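Local coordinates for uncharacterized lipoprotein GfcB (Escherichia coli K12, PDB 2IN5), which is an uncharacterized membrane lipoprotein of the YjbF family, homologous to group 4 capsule protein B, and may serve in making or exporting capsule polysaccharide, at the interface of chains A and B. Numbering follows the deposited sequence. Chains: chain A/B, Hypothetical lipoprotein ymcC.

The interface of chains A and B. Residues chain A 34, 50-52; chain B 6-8, 11.
B:Met8, a selenomethionine at the start of helix 8-16, lies across one face of the A:Tyr34 ring. Its CG methylene sits over the middle of the ring, 3.9 Å from the centroid, a CH-pi contact. The B:Met8 chain runs on extended through chi2 and then bends at chi3 (87°), which turns the terminal methyl back toward the phenol end, where CE lies 4.0 Å from A:Tyr34 CE2. The chain touches down at the ring centre and again toward the hydroxyl end, with the selenium arched away between. From strand 47-55, A:Val50 meets the same side chain at about a right angle, its CG2 methyl 3.9 Å from B:Met8 CG, and the selenium passes close to that methyl too.

A:Tyr34 CG stands between its own backbone N and carbonyl carbon (chi1 40°), which presents a ring face to B:Met8 and an edge to B:Thr11. Its CB faces the backbone carbonyl O of B:Gln6. B:Thr11 OG1 approaches the ring edge in plane, 4.0 Å from A:Tyr34 CD2. The aliphatic CG of B:Gln6 packs against A:Tyr34 CA. With an alanine at A:Tyr34, the B:Met8 methylene and methyl would probably lose the flat surface they rest on, leaving the selenomethionine chain freer to turn, with A:Val50 still against one part of it.

Beside this apolar packing, the backbone adds a polar link: B:Met8 N donates to A:Leu51 O at 3.0 Å, nearly straight (158° at the hydrogen) and in the carbonyl plane. It ties the first turn of the helix to the strand. Next to it, A:Leu51 CG rests 3.7 Å from B:Ser7 CB.

The patch joins the N-terminal segment of one copy to the strand and loop of the other, and its two-fold twin repeats the exchange. It helps hold the two copies together in the crystal, though the structure alone does not show that this dimer forms in the cell.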
ATOM      1  N   TYR A  34     -14.880  -0.896  -8.133  1.00 35.28           N
ATOM      2  CA  TYR A  34     -14.186  -1.119  -6.867  1.00 33.59           C
ATOM      3  C   TYR A  34     -14.966  -0.676  -5.639  1.00 32.43           C
ATOM      4  O   TYR A  34     -15.928   0.081  -5.736  1.00 32.95           O
ATOM      5  CB  TYR A  34     -12.831  -0.408  -6.891  1.00 35.78           C
ATOM      6  CG  TYR A  34     -12.883   0.950  -7.547  1.00 37.41           C
ATOM      7  CD1 TYR A  34     -13.454   2.044  -6.898  1.00 36.84           C
ATOM      8  CD2 TYR A  34     -12.403   1.127  -8.845  1.00 37.39           C
ATOM      9  CE1 TYR A  34     -13.546   3.281  -7.534  1.00 40.00           C
ATOM     10  CE2 TYR A  34     -12.491   2.354  -9.483  1.00 38.24           C
ATOM     11  CZ  TYR A  34     -13.062   3.423  -8.827  1.00 39.19           C
ATOM     12  OH  TYR A  34     -13.148   4.636  -9.473  1.00 46.53           O
ATOM     13  N   VAL A  50     -12.413   5.863  -1.393  1.00 29.59           N
ATOM     14  CA  VAL A  50     -12.311   4.715  -2.276  1.00 29.24           C
ATOM     15  C   VAL A  50     -11.240   3.732  -1.780  1.00 29.54           C
ATOM     16  O   VAL A  50     -10.299   4.135  -1.097  1.00 30.04           O
ATOM     17  CB  VAL A  50     -11.980   5.194  -3.723  1.00 30.64           C
ATOM     18  CG1 VAL A  50     -10.644   5.907  -3.743  1.00 31.59           C
ATOM     19  CG2 VAL A  50     -11.961   4.032  -4.681  1.00 32.36           C
ATOM     20  N   LEU A  51     -11.384   2.443  -2.098  1.00 28.45           N
ATOM     21  CA  LEU A  51     -10.398   1.452  -1.666  1.00 26.69           C
ATOM     22  C   LEU A  51      -9.306   1.413  -2.700  1.00 26.01           C
ATOM     23  O   LEU A  51      -9.497   0.912  -3.809  1.00 26.45           O
ATOM     24  CB  LEU A  51     -11.019   0.053  -1.520  1.00 25.83           C
ATOM     25  CG  LEU A  51     -10.082  -1.139  -1.230  1.00 23.17           C
ATOM     26  CD1 LEU A  51      -9.265  -0.902   0.047  1.00 19.25           C
ATOM     27  CD2 LEU A  51     -10.923  -2.401  -1.090  1.00 22.56           C
ATOM     28  N   GLY A  52      -8.151   1.952  -2.330  1.00 27.61           N
ATOM     29  CA  GLY A  52      -7.032   1.983  -3.248  1.00 24.30           C
ATOM     30  C   GLY A  52      -6.329   0.647  -3.389  1.00 23.48           C
ATOM     31  O   GLY A  52      -6.087   0.197  -4.503  1.00 23.11           O
TER
ATOM     32  N   GLN B   6     -13.021  -5.320  -3.622  1.00 34.41           N
ATOM     33  CA  GLN B   6     -12.466  -4.975  -4.920  1.00 32.66           C
ATOM     34  C   GLN B   6     -11.761  -3.635  -4.757  1.00 31.59           C
ATOM     35  O   GLN B   6     -12.394  -2.619  -4.481  1.00 34.37           O
ATOM     36  CB  GLN B   6     -13.585  -4.854  -5.956  1.00 33.96           C
ATOM     37  CG  GLN B   6     -13.105  -4.710  -7.390  1.00 34.85           C
ATOM     38  CD  GLN B   6     -12.460  -5.979  -7.913  1.00 35.65           C
ATOM     39  OE1 GLN B   6     -12.516  -7.025  -7.265  1.00 38.18           O
ATOM     40  NE2 GLN B   6     -11.858  -5.898  -9.095  1.00 33.54           N
ATOM     41  N   SER B   7     -10.447  -3.647  -4.901  1.00 27.16           N
ATOM     42  CA  SER B   7      -9.664  -2.442  -4.768  1.00 23.55           C
ATOM     43  C   SER B   7      -9.382  -1.936  -6.164  1.00 22.94           C
ATOM     44  O   SER B   7      -9.513  -2.684  -7.134  1.00 21.86           O
ATOM     45  CB  SER B   7      -8.329  -2.749  -4.099  1.00 21.04           C
ATOM     46  OG  SER B   7      -7.504  -3.438  -5.020  1.00 20.38           O
HETATM   47  N   MSE B   8      -8.968  -0.677  -6.257  1.00 22.74           N
HETATM   48  CA  MSE B   8      -8.623  -0.084  -7.539  1.00 24.32           C
HETATM   49  C   MSE B   8      -7.492  -0.850  -8.224  1.00 23.07           C
HETATM   50  O   MSE B   8      -7.453  -0.940  -9.449  1.00 24.19           O
HETATM   51  CB  MSE B   8      -8.198   1.374  -7.355  1.00 29.71           C
HETATM   52  CG  MSE B   8      -9.297   2.346  -6.920  1.00 35.21           C
HETATM   53 SE   MSE B   8      -8.647   4.210  -7.077  1.00 47.74          SE
HETATM   54  CE  MSE B   8      -9.121   4.472  -8.940  1.00 40.27           C
ATOM     55  N   THR B  11      -8.864  -3.780  -9.963  1.00 24.35           N
ATOM     56  CA  THR B  11      -9.507  -3.366 -11.205  1.00 21.38           C
ATOM     57  C   THR B  11      -8.495  -2.997 -12.280  1.00 22.12           C
ATOM     58  O   THR B  11      -8.682  -3.329 -13.452  1.00 20.26           O
ATOM     59  CB  THR B  11     -10.488  -2.192 -10.966  1.00 23.11           C
ATOM     60  OG1 THR B  11     -11.482  -2.586 -10.006  1.00 22.01           O
ATOM     61  CG2 THR B  11     -11.187  -1.805 -12.269  1.00 23.22           C
TER